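Local coordinates for protein L-talarate/galactarate dehydratase (Salmonella typhimurium, PDB 2PP1) that dehydrates L-talarate and galactarate to 5-keto-4-deoxy-D-glucarate with the help of magnesium, and also epimerises L-talarate to galactarate, at residues N166-F171 / L347-W352; A128-S133 / A302-G307; A227-D232 / L255-I260; E29-S34 / C392-R397. All coordinates share one frame; numbering follows the deposited sequence.

Contact 1 (N166-F171 / L347-W352). With LLH ((2R,3S,4R)-2,3,4-trihydroxy-5-(hydroxyamino)-5-oxopentanoic acid), chain H.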
# COMPACT_ATOMS: atom_id res chain seq x y z
N ASN A 166 16.78 -15.17 -17.53
CA ASN A 166 15.94 -15.81 -18.55
C ASN A 166 15.50 -17.22 -18.17
O ASN A 166 16.25 -17.97 -17.55
CB ASN A 166 16.67 -15.88 -19.90
CG ASN A 166 15.95 -16.78 -20.89
OD1 ASN A 166 16.23 -17.99 -20.97
ND2 ASN A 166 14.99 -16.22 -21.62
N THR A 167 14.27 -17.56 -18.56
CA THR A 167 13.69 -18.87 -18.28
C THR A 167 13.36 -19.65 -19.56
O THR A 167 13.50 -20.87 -19.60
CB THR A 167 12.38 -18.74 -17.46
OG1 THR A 167 12.67 -18.20 -16.18
CG2 THR A 167 11.72 -20.10 -17.29
N SER A 168 12.93 -18.94 -20.60
CA SER A 168 12.53 -19.57 -21.86
C SER A 168 13.58 -20.41 -22.56
O SER A 168 13.24 -21.27 -23.36
CB SER A 168 12.01 -18.52 -22.85
OG SER A 168 13.04 -17.60 -23.18
N GLY A 169 14.86 -20.18 -22.26
CA GLY A 169 15.89 -20.96 -22.91
C GLY A 169 16.39 -22.15 -22.10
O GLY A 169 17.39 -22.78 -22.47
N GLY A 170 15.71 -22.49 -21.01
CA GLY A 170 16.16 -23.60 -20.19
C GLY A 170 15.14 -24.69 -19.93
O GLY A 170 15.19 -25.37 -18.91
N PHE A 171 14.21 -24.87 -20.87
CA PHE A 171 13.16 -25.89 -20.73
C PHE A 171 13.63 -27.31 -21.04
O PHE A 171 14.61 -27.52 -21.75
CB PHE A 171 11.96 -25.50 -21.59
CG PHE A 171 11.03 -24.53 -20.90
CD1 PHE A 171 9.93 -24.99 -20.18
CD2 PHE A 171 11.27 -23.16 -20.96
CE1 PHE A 171 9.08 -24.10 -19.52
CE2 PHE A 171 10.42 -22.26 -20.29
CZ PHE A 171 9.32 -22.73 -19.58
N LEU A 347 13.70 -10.22 -11.89
CA LEU A 347 12.62 -10.18 -12.87
C LEU A 347 12.81 -11.36 -13.80
O LEU A 347 13.93 -11.66 -14.22
CB LEU A 347 12.67 -8.87 -13.66
CG LEU A 347 11.55 -8.61 -14.66
CD1 LEU A 347 10.27 -8.32 -13.91
CD2 LEU A 347 11.92 -7.41 -15.55
N GLU A 348 11.73 -12.04 -14.13
CA GLU A 348 11.80 -13.21 -15.01
C GLU A 348 11.51 -12.86 -16.46
O GLU A 348 10.51 -12.21 -16.77
CB GLU A 348 10.82 -14.29 -14.52
CG GLU A 348 10.73 -15.52 -15.40
CD GLU A 348 10.00 -16.69 -14.72
OE1 GLU A 348 9.04 -16.46 -13.96
OE2 GLU A 348 10.39 -17.86 -14.95
N HIS A 349 12.39 -13.29 -17.36
CA HIS A 349 12.23 -12.99 -18.78
C HIS A 349 11.77 -14.15 -19.67
O HIS A 349 12.25 -15.29 -19.55
CB HIS A 349 13.54 -12.43 -19.35
CG HIS A 349 13.56 -12.38 -20.85
ND1 HIS A 349 13.84 -13.49 -21.62
CD2 HIS A 349 13.28 -11.38 -21.72
CE1 HIS A 349 13.72 -13.18 -22.90
NE2 HIS A 349 13.38 -11.91 -22.99
N PHE A 350 10.83 -13.82 -20.55
CA PHE A 350 10.27 -14.71 -21.56
C PHE A 350 10.07 -13.72 -22.71
O PHE A 350 9.78 -12.55 -22.46
CB PHE A 350 8.88 -15.23 -21.17
CG PHE A 350 8.89 -16.44 -20.27
CD1 PHE A 350 9.08 -16.31 -18.90
CD2 PHE A 350 8.64 -17.71 -20.79
CE1 PHE A 350 9.02 -17.41 -18.05
CE2 PHE A 350 8.58 -18.83 -19.96
CZ PHE A 350 8.77 -18.68 -18.59
N GLU A 351 10.22 -14.17 -23.95
CA GLU A 351 10.02 -13.27 -25.09
C GLU A 351 8.61 -13.45 -25.64
O GLU A 351 8.16 -12.69 -26.49
CB GLU A 351 11.04 -13.56 -26.20
CG GLU A 351 10.91 -14.95 -26.82
CD GLU A 351 11.75 -16.00 -26.11
OE1 GLU A 351 11.77 -16.02 -24.87
OE2 GLU A 351 12.38 -16.82 -26.80
N TRP A 352 7.92 -14.47 -25.13
CA TRP A 352 6.57 -14.82 -25.57
C TRP A 352 5.57 -13.70 -25.78
O TRP A 352 4.85 -13.70 -26.77
CB TRP A 352 5.94 -15.84 -24.60
CG TRP A 352 6.71 -17.11 -24.45
CD1 TRP A 352 7.87 -17.45 -25.08
CD2 TRP A 352 6.37 -18.21 -23.59
NE1 TRP A 352 8.28 -18.70 -24.67
CE2 TRP A 352 7.38 -19.19 -23.76
CE3 TRP A 352 5.32 -18.46 -22.70
CZ2 TRP A 352 7.37 -20.41 -23.06
CZ3 TRP A 352 5.30 -19.68 -22.01
CH2 TRP A 352 6.32 -20.63 -22.20
O5A LLH H . 5.40 -24.69 -19.39
C5 LLH H . 4.79 -24.13 -18.45
O5B LLH H . 3.87 -24.66 -17.77
C4 LLH H . 5.18 -22.69 -18.08
O4 LLH H . 6.00 -22.12 -19.09
C3 LLH H . 5.89 -22.70 -16.72
O3 LLH H . 7.03 -23.58 -16.77
C2 LLH H . 6.38 -21.29 -16.30
O2 LLH H . 5.19 -20.54 -16.05
C1 LLH H . 7.29 -21.26 -15.05
O1 LLH H . 7.10 -21.99 -14.09
N LLH H . 8.32 -20.39 -15.09
ON LLH H . 8.97 -19.94 -13.96
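The ring of Phe350 packs obliquely against the methyl of Thr167, with CG2 of Thr167 3.5 Å from CZ of Phe350. The backbone N of Ser168 sits over one face of that ring, and the side chain of Phe171 crosses it at about a right angle. Phe171 also reaches the bound hydroxamate LLH, its CZ lying 3.4 Å from LLH O4. Here strand 346-349 runs parallel to 161-166, pairing His349 with Asn166 in the barrel of the mandelate racemase family. Thr167 OG1 donates to Glu348 OE2 (2.6 Å) on the anti lone pair, away from OE1. Glu348, with CG anti to the backbone N (chi1 176°) and the chain extended beyond it, carries OE2 to 2.7 Å from the hydroxamate ON of LLH; Lys195 bridges to this same oxygen. Ser168 OG donates to the syn lone pair of Glu351 OE1 at 2.6 Å and accepts from Asn166 ND2. That ND2 also meets His349 ND1 at 3.0 Å, in the plane of both groups, although ring and amide are turned 43° apart. Asn166 OD1 takes Gly169 N in an Asx motif, which fixes the amide's rotation. Tyr12 of the second subunit stacks on the His349 ring. Because His349 ND1 accepts, its proton probably sits on NE2, and the Thr167 hydroxyl probably helps position the substrate-binding Glu348 as a second-shell group.

Contact 2 (A128-S133 / A302-G307)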
# COMPACT_ATOMS: atom_id res chain seq x y z
N ALA A 128 -11.99 -16.43 -10.63
CA ALA A 128 -12.78 -15.22 -10.51
C ALA A 128 -11.92 -13.95 -10.31
O ALA A 128 -12.19 -12.91 -10.91
CB ALA A 128 -13.79 -15.35 -9.38
N VAL A 129 -10.89 -14.03 -9.46
CA VAL A 129 -10.06 -12.85 -9.25
C VAL A 129 -9.11 -12.67 -10.44
O VAL A 129 -8.65 -11.56 -10.72
CB VAL A 129 -9.25 -12.90 -7.92
CG1 VAL A 129 -10.21 -13.13 -6.74
CG2 VAL A 129 -8.19 -13.98 -7.98
N GLN A 130 -8.84 -13.76 -11.15
CA GLN A 130 -7.98 -13.66 -12.31
C GLN A 130 -8.73 -12.95 -13.44
O GLN A 130 -8.13 -12.46 -14.40
CB GLN A 130 -7.47 -15.04 -12.74
CG GLN A 130 -6.26 -15.49 -11.95
CD GLN A 130 -5.75 -16.85 -12.34
OE1 GLN A 130 -5.79 -17.23 -13.52
NE2 GLN A 130 -5.25 -17.60 -11.36
N ALA A 131 -10.05 -12.90 -13.31
CA ALA A 131 -10.91 -12.23 -14.29
C ALA A 131 -10.94 -10.75 -13.92
O ALA A 131 -11.25 -9.89 -14.75
CB ALA A 131 -12.32 -12.82 -14.25
N ILE A 132 -10.66 -10.46 -12.66
CA ILE A 132 -10.63 -9.09 -12.18
C ILE A 132 -9.25 -8.48 -12.46
O ILE A 132 -9.12 -7.26 -12.64
CB ILE A 132 -10.97 -9.02 -10.66
CG1 ILE A 132 -12.45 -9.39 -10.44
CG2 ILE A 132 -10.71 -7.61 -10.12
CD1 ILE A 132 -12.85 -9.52 -8.98
N SER A 133 -8.22 -9.33 -12.51
CA SER A 133 -6.85 -8.87 -12.75
C SER A 133 -6.68 -7.88 -13.94
O SER A 133 -6.08 -6.81 -13.78
CB SER A 133 -5.92 -10.06 -12.98
OG SER A 133 -5.84 -10.89 -11.84
N ALA A 302 1.02 -11.23 -10.41
CA ALA A 302 -0.10 -10.30 -10.37
C ALA A 302 -1.35 -10.84 -11.08
O ALA A 302 -2.45 -10.82 -10.51
CB ALA A 302 0.31 -8.95 -10.96
N PRO A 303 -1.21 -11.30 -12.33
CA PRO A 303 -2.40 -11.82 -13.02
C PRO A 303 -3.05 -12.96 -12.24
O PRO A 303 -4.27 -12.98 -12.07
CB PRO A 303 -1.83 -12.28 -14.36
CG PRO A 303 -0.74 -11.23 -14.61
CD PRO A 303 -0.07 -11.16 -13.25
N ARG A 304 -2.23 -13.89 -11.75
CA ARG A 304 -2.72 -15.04 -11.01
C ARG A 304 -3.39 -14.75 -9.68
O ARG A 304 -4.37 -15.41 -9.33
CB ARG A 304 -1.60 -16.05 -10.77
CG ARG A 304 -1.14 -16.80 -12.02
CD ARG A 304 -1.27 -18.29 -11.82
NE ARG A 304 -0.93 -19.07 -13.01
CZ ARG A 304 0.28 -19.54 -13.29
NH1 ARG A 304 1.29 -19.30 -12.47
NH2 ARG A 304 0.47 -20.28 -14.38
N VAL A 305 -2.88 -13.76 -8.94
CA VAL A 305 -3.43 -13.46 -7.61
C VAL A 305 -4.58 -12.46 -7.58
O VAL A 305 -5.11 -12.13 -6.51
CB VAL A 305 -2.32 -12.96 -6.63
CG1 VAL A 305 -1.23 -14.00 -6.51
CG2 VAL A 305 -1.73 -11.63 -7.12
N GLY A 306 -4.98 -11.95 -8.74
CA GLY A 306 -6.08 -11.01 -8.77
C GLY A 306 -5.70 -9.59 -9.15
O GLY A 306 -6.52 -8.67 -9.02
N GLY A 307 -4.47 -9.39 -9.63
CA GLY A 307 -4.05 -8.07 -10.04
C GLY A 307 -2.98 -7.36 -9.20
O GLY A 307 -2.37 -7.93 -8.31
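Val129 opens the contact by resting its CG2 methyl on the turn at Gly306, 3.7 Å from Gly306 CA. Its carbonyl joins in as well: Val129 O receives a CA-H...O contact from Gly306 CA at 3.3 Å, with an angle of 158° at the hydrogen. Such an approach brings the two backbones close, Val129 CA and Gly306 CA being 4.4 Å apart, and it suits a residue without a side chain. Gln130 comes next and lies across the end of the short helix 302-305. With CG anti to the carbonyl carbon (chi1 -83°), Gln130 CG passes 3.2 Å from Pro303 O, and the extended chain beyond it takes the amide on to Arg304. There Gln130 NE2 donates to a lone pair of Arg304 O at 3.1 Å, although that oxygen is tilted from the amide plane and the bond is bent. The partner is a helix end closed by a Schellman motif: Gly306 takes positive phi, Gly307 N bonds back to Ala302 O, and Gly307 is then N-cap of the following helix 308-320. The contact thus joins helix 127-146 of the N-terminal capping domain to the barrel, just after Asp301, the residue thought to raise the basicity of the catalytic His328. Asp301 OD1 in turn accepts from Arg304 N, and Arg304 NH1 bonds to Glu278 O. One turn beyond Val129, Ser133 has OG anti to its carbonyl carbon (chi1 -63°), which aims the hydroxyl at the short helix. Ser133 OG donates to Pro303 O at 2.6 Å, approaching 25° out of the carbonyl plane.

Contact 3 (A227-D232 / L255-I260). With LLH ((2R,3S,4R)-2,3,4-trihydroxy-5-(hydroxyamino)-5-oxopentanoic acid), chain H.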
# COMPACT_ATOMS: atom_id res chain seq x y z
N ALA A 227 11.98 -26.81 -10.45
CA ALA A 227 11.44 -28.17 -10.54
C ALA A 227 9.94 -28.23 -10.86
O ALA A 227 9.40 -29.30 -11.11
CB ALA A 227 11.73 -28.94 -9.24
N ASN A 228 9.28 -27.08 -10.85
CA ASN A 228 7.85 -27.02 -11.14
C ASN A 228 7.03 -28.06 -10.37
O ASN A 228 6.16 -28.74 -10.95
CB ASN A 228 7.61 -27.16 -12.65
CG ASN A 228 7.90 -25.87 -13.41
OD1 ASN A 228 7.13 -24.92 -13.33
ND2 ASN A 228 9.01 -25.83 -14.13
N GLN A 229 7.32 -28.18 -9.07
CA GLN A 229 6.62 -29.08 -8.15
C GLN A 229 6.82 -30.57 -8.38
O GLN A 229 6.15 -31.38 -7.74
CB GLN A 229 5.11 -28.83 -8.18
CG GLN A 229 4.66 -27.38 -8.16
CD GLN A 229 3.14 -27.26 -8.32
OE1 GLN A 229 2.38 -27.63 -7.42
NE2 GLN A 229 2.70 -26.75 -9.46
N GLN A 230 7.75 -30.95 -9.24
CA GLN A 230 7.88 -32.37 -9.54
C GLN A 230 8.66 -33.34 -8.66
O GLN A 230 8.80 -34.52 -9.03
CB GLN A 230 8.31 -32.53 -11.00
CG GLN A 230 7.29 -31.94 -11.95
CD GLN A 230 5.86 -32.28 -11.55
OE1 GLN A 230 5.16 -31.45 -10.95
NE2 GLN A 230 5.43 -33.49 -11.87
N TRP A 231 9.18 -32.88 -7.52
CA TRP A 231 9.90 -33.81 -6.66
C TRP A 231 9.08 -34.10 -5.42
O TRP A 231 8.22 -33.30 -5.06
CB TRP A 231 11.24 -33.23 -6.18
CG TRP A 231 12.30 -33.08 -7.22
CD1 TRP A 231 12.59 -33.94 -8.25
CD2 TRP A 231 13.29 -32.05 -7.27
NE1 TRP A 231 13.71 -33.51 -8.93
CE2 TRP A 231 14.16 -32.35 -8.34
CE3 TRP A 231 13.54 -30.90 -6.50
CZ2 TRP A 231 15.25 -31.55 -8.67
CZ3 TRP A 231 14.62 -30.10 -6.82
CH2 TRP A 231 15.47 -30.43 -7.90
N ASP A 232 9.31 -35.25 -4.80
CA ASP A 232 8.63 -35.53 -3.54
C ASP A 232 9.68 -35.05 -2.51
O ASP A 232 10.80 -34.72 -2.89
CB ASP A 232 8.31 -37.02 -3.35
CG ASP A 232 9.48 -37.94 -3.63
OD1 ASP A 232 10.66 -37.51 -3.55
OD2 ASP A 232 9.22 -39.12 -3.93
N LEU A 255 8.73 -28.66 -4.52
CA LEU A 255 7.58 -29.50 -4.16
C LEU A 255 6.24 -28.89 -4.55
O LEU A 255 6.18 -27.77 -5.05
CB LEU A 255 7.56 -29.72 -2.64
CG LEU A 255 8.87 -30.16 -1.99
CD1 LEU A 255 8.78 -29.97 -0.48
CD2 LEU A 255 9.16 -31.60 -2.36
N ASP A 256 5.18 -29.65 -4.30
CA ASP A 256 3.82 -29.21 -4.57
C ASP A 256 3.68 -27.79 -4.01
O ASP A 256 4.13 -27.52 -2.90
CB ASP A 256 2.81 -30.12 -3.89
CG ASP A 256 1.37 -29.74 -4.22
OD1 ASP A 256 0.90 -30.07 -5.32
OD2 ASP A 256 0.71 -29.10 -3.39
N ALA A 257 3.07 -26.91 -4.79
CA ALA A 257 2.88 -25.52 -4.40
C ALA A 257 2.21 -25.33 -3.05
O ALA A 257 2.35 -24.28 -2.41
CB ALA A 257 2.08 -24.78 -5.49
N TYR A 258 1.46 -26.33 -2.61
CA TYR A 258 0.76 -26.22 -1.34
C TYR A 258 1.41 -26.99 -0.20
O TYR A 258 0.86 -27.04 0.89
CB TYR A 258 -0.70 -26.63 -1.52
CG TYR A 258 -1.47 -25.66 -2.37
CD1 TYR A 258 -2.11 -24.56 -1.80
CD2 TYR A 258 -1.49 -25.78 -3.77
CE1 TYR A 258 -2.75 -23.61 -2.59
CE2 TYR A 258 -2.13 -24.83 -4.57
CZ TYR A 258 -2.75 -23.75 -3.98
OH TYR A 258 -3.37 -22.81 -4.76
N ASP A 259 2.57 -27.58 -0.45
CA ASP A 259 3.27 -28.31 0.60
C ASP A 259 4.08 -27.30 1.41
O ASP A 259 5.30 -27.18 1.26
CB ASP A 259 4.21 -29.37 0.02
CG ASP A 259 4.85 -30.24 1.12
OD1 ASP A 259 4.60 -29.95 2.31
OD2 ASP A 259 5.59 -31.20 0.80
N ILE A 260 3.39 -26.56 2.28
CA ILE A 260 4.02 -25.53 3.09
C ILE A 260 5.14 -26.04 3.99
O ILE A 260 6.27 -25.52 3.93
CB ILE A 260 2.97 -24.83 3.97
CG1 ILE A 260 1.85 -24.27 3.08
CG2 ILE A 260 3.63 -23.71 4.80
CD1 ILE A 260 0.74 -23.56 3.86
O5A LLH H . 5.40 -24.69 -19.39
C5 LLH H . 4.79 -24.13 -18.45
O5B LLH H . 3.87 -24.66 -17.77
C4 LLH H . 5.18 -22.69 -18.08
O4 LLH H . 6.00 -22.12 -19.09
C3 LLH H . 5.89 -22.70 -16.72
O3 LLH H . 7.03 -23.58 -16.77
C2 LLH H . 6.38 -21.29 -16.30
O2 LLH H . 5.19 -20.54 -16.05
C1 LLH H . 7.29 -21.26 -15.05
O1 LLH H . 7.10 -21.99 -14.09
N LLH H . 8.32 -20.39 -15.09
ON LLH H . 8.97 -19.94 -13.96
O HOH W 1 5.79 -32.60 -3.89
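Gln229 and Leu255 bring their CA atoms to 4.1 Å where the type I' turn 227-230 abuts the chain entering the type I turn 256-259, and Leu255 O takes a CA-H...O contact from Gln229 CA. The side chain of Gln229, extended beyond CG (chi2 175°), runs over to the second turn. There its OE1 accepts from Ala257 N at 2.8 Å; the bond is straight at the hydrogen (170°), yet the donor stands well above the carbonyl plane. The CB of Ala257 lies 3.5 Å from the same OE1. Both segments are loops at the C-terminal ends of barrel strands, following 223-226 and 251-252, which carry the magnesium ligands Asp226 and Glu252. Neighbouring Asn228 is a substrate-binding residue. Each loop ends in an aspartate N-cap, Asp232 and Asp259, that starts the next helix, and Asp259 also bridges to Arg233. Within the second turn, Asp256 OD2 accepts from Tyr258 N in an Asx turn. Leu255 folds back so that CD2 is 3.3 Å from Trp231 O. One water bridges the two segments, donating to Trp231 O at 2.8 Å and accepting from Asp256 N at 3.0 Å.

Contact 4 (E29-S34 / C392-R397)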
# COMPACT_ATOMS: atom_id res chain seq x y z
N GLU A 29 -16.67 5.08 -18.79
CA GLU A 29 -17.79 5.09 -19.73
C GLU A 29 -17.74 3.99 -20.78
O GLU A 29 -18.74 3.71 -21.45
CB GLU A 29 -17.88 6.44 -20.45
CG GLU A 29 -18.04 7.63 -19.51
CD GLU A 29 -18.42 8.93 -20.24
OE1 GLU A 29 -17.95 9.14 -21.38
OE2 GLU A 29 -19.17 9.74 -19.66
N TRP A 30 -16.58 3.36 -20.91
CA TRP A 30 -16.42 2.30 -21.90
C TRP A 30 -15.43 1.25 -21.41
O TRP A 30 -14.46 1.57 -20.71
CB TRP A 30 -15.92 2.92 -23.21
CG TRP A 30 -15.76 1.95 -24.34
CD1 TRP A 30 -16.74 1.46 -25.15
CD2 TRP A 30 -14.52 1.42 -24.84
NE1 TRP A 30 -16.19 0.65 -26.14
CE2 TRP A 30 -14.83 0.61 -25.97
CE3 TRP A 30 -13.18 1.54 -24.45
CZ2 TRP A 30 -13.85 -0.06 -26.70
CZ3 TRP A 30 -12.20 0.87 -25.19
CH2 TRP A 30 -12.55 0.08 -26.30
N VAL A 31 -15.69 0.00 -21.78
CA VAL A 31 -14.83 -1.12 -21.42
C VAL A 31 -14.86 -2.13 -22.55
O VAL A 31 -15.94 -2.46 -23.07
CB VAL A 31 -15.31 -1.85 -20.14
CG1 VAL A 31 -14.33 -2.97 -19.81
CG2 VAL A 31 -15.42 -0.90 -18.98
N LYS A 32 -13.69 -2.63 -22.93
CA LYS A 32 -13.58 -3.64 -23.97
C LYS A 32 -12.75 -4.81 -23.44
O LYS A 32 -11.64 -4.61 -22.93
CB LYS A 32 -12.91 -3.07 -25.22
CG LYS A 32 -12.72 -4.07 -26.35
CD LYS A 32 -12.00 -3.44 -27.54
CE LYS A 32 -11.76 -4.44 -28.66
NZ LYS A 32 -13.04 -4.94 -29.26
N LEU A 33 -13.28 -6.02 -23.56
CA LEU A 33 -12.56 -7.21 -23.11
C LEU A 33 -12.21 -8.06 -24.31
O LEU A 33 -12.98 -8.14 -25.27
CB LEU A 33 -13.42 -8.02 -22.13
CG LEU A 33 -13.90 -7.32 -20.86
CD1 LEU A 33 -14.77 -8.28 -20.06
CD2 LEU A 33 -12.70 -6.86 -20.03
N SER A 34 -11.04 -8.70 -24.27
CA SER A 34 -10.62 -9.57 -25.35
C SER A 34 -9.97 -10.84 -24.84
O SER A 34 -9.26 -10.82 -23.81
CB SER A 34 -9.61 -8.85 -26.26
OG SER A 34 -10.10 -7.60 -26.71
N CYS A 392 -15.77 -8.21 -26.52
CA CYS A 392 -17.06 -7.63 -26.17
C CYS A 392 -16.81 -6.24 -25.62
O CYS A 392 -15.71 -5.93 -25.19
CB CYS A 392 -17.81 -8.50 -25.15
SG CYS A 392 -16.95 -8.83 -23.57
N GLU A 393 -17.85 -5.41 -25.65
CA GLU A 393 -17.73 -4.04 -25.17
C GLU A 393 -18.92 -3.63 -24.32
O GLU A 393 -20.00 -4.21 -24.42
CB GLU A 393 -17.57 -3.09 -26.35
CG GLU A 393 -16.36 -3.41 -27.19
CD GLU A 393 -16.15 -2.42 -28.32
OE1 GLU A 393 -16.87 -1.40 -28.36
OE2 GLU A 393 -15.26 -2.66 -29.15
N PHE A 394 -18.70 -2.63 -23.48
CA PHE A 394 -19.74 -2.11 -22.60
C PHE A 394 -19.64 -0.59 -22.61
O PHE A 394 -18.54 -0.04 -22.69
CB PHE A 394 -19.51 -2.64 -21.18
CG PHE A 394 -19.38 -4.13 -21.12
CD1 PHE A 394 -20.48 -4.93 -20.88
CD2 PHE A 394 -18.15 -4.73 -21.36
CE1 PHE A 394 -20.38 -6.32 -20.88
CE2 PHE A 394 -18.03 -6.12 -21.36
CZ PHE A 394 -19.15 -6.92 -21.12
N GLY A 395 -20.78 0.09 -22.53
CA GLY A 395 -20.77 1.54 -22.53
C GLY A 395 -20.55 2.11 -23.92
O GLY A 395 -20.89 1.47 -24.91
N LYS A 396 -19.98 3.31 -23.99
CA LYS A 396 -19.73 3.95 -25.28
C LYS A 396 -18.44 4.75 -25.22
O LYS A 396 -18.22 5.51 -24.28
CB LYS A 396 -20.88 4.88 -25.64
CG LYS A 396 -20.73 5.51 -27.03
CD LYS A 396 -21.83 6.54 -27.33
CE LYS A 396 -21.69 7.77 -26.45
NZ LYS A 396 -22.72 8.80 -26.76
N ARG A 397 -17.59 4.58 -26.23
CA ARG A 397 -16.33 5.31 -26.28
C ARG A 397 -16.57 6.80 -26.09
O ARG A 397 -17.42 7.39 -26.75
CB ARG A 397 -15.64 5.09 -27.62
CG ARG A 397 -15.07 3.70 -27.83
CD ARG A 397 -14.67 3.54 -29.29
NE ARG A 397 -13.83 2.37 -29.53
CZ ARG A 397 -12.57 2.25 -29.13
NH1 ARG A 397 -11.98 3.24 -28.46
NH2 ARG A 397 -11.89 1.15 -29.41
O HOH W 2 -19.23 7.77 -23.27
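Trp30 swings its indole out with CG anti to the backbone N (chi1 -178°), and Arg397, whose CG is anti to its carbonyl carbon (chi1 -71°), runs alongside it in the same direction. They meet in the antiparallel sheet of the capping domain, where strand 388-395 forms one edge beside 28-40. Arg397 CG sits over the five-membered ring, and the guanidinium lies flat on the indole, its CZ 4.0 Å from the centre of the six-membered ring of Trp30 in an off-centre cation-pi contact. At the indole edge, Trp30 NE1 donates in its own ring plane to Glu393 OE1 (3.1 Å), meeting the oxygen from above the carboxylate plane. The other oxygen, Glu393 OE2, uses its anti lone pair for a salt bridge with Lys32 NZ at 3.2 Å; Lys32 NZ is also hydrogen-bonded to Thr391 OG1. Val31-Phe394 and Leu33-Cys392 are hydrogen-bonded pairs, and their side chains share the other face, where Leu33 and Cys392 pack on helix 86-96. On that face of the sheet, Leu33 CB is 3.9 Å from Cys392 SG and Leu33 CD1 4.1 Å from Phe394 CE2. Glu29 and Trp30 both face Arg68 of strand 57-69 in a classic beta bulge. Beyond Gly395, Lys396 N donates to Glu29 O at 2.9 Å, and a water gives one hydrogen to Glu29 OE1 and the other to Lys396 O, each at 2.7 Å.

In the fold
Contacts 1 and 2 are buried, contacts 3 and 4 only partly so. Contacts 1 and 3 both reach the same bound ligand from the barrel, but contact 1 works through hydroxyls, carboxylates and aromatic rings, whereas contact 3 relies mostly on turn backbones, one amide and a water. Contact 2 joins the capping domain to the barrel with carbonyl oxygens and glycines instead of charges. Contact 4, whose centre is about 40 Å from that of contact 3 and on the other side of the chain's centre, stays within the capping domain's sheet; there a solvent-side salt bridge and cation-pi stack oppose an apolar face. Along the sequence, its segments enclose the other three.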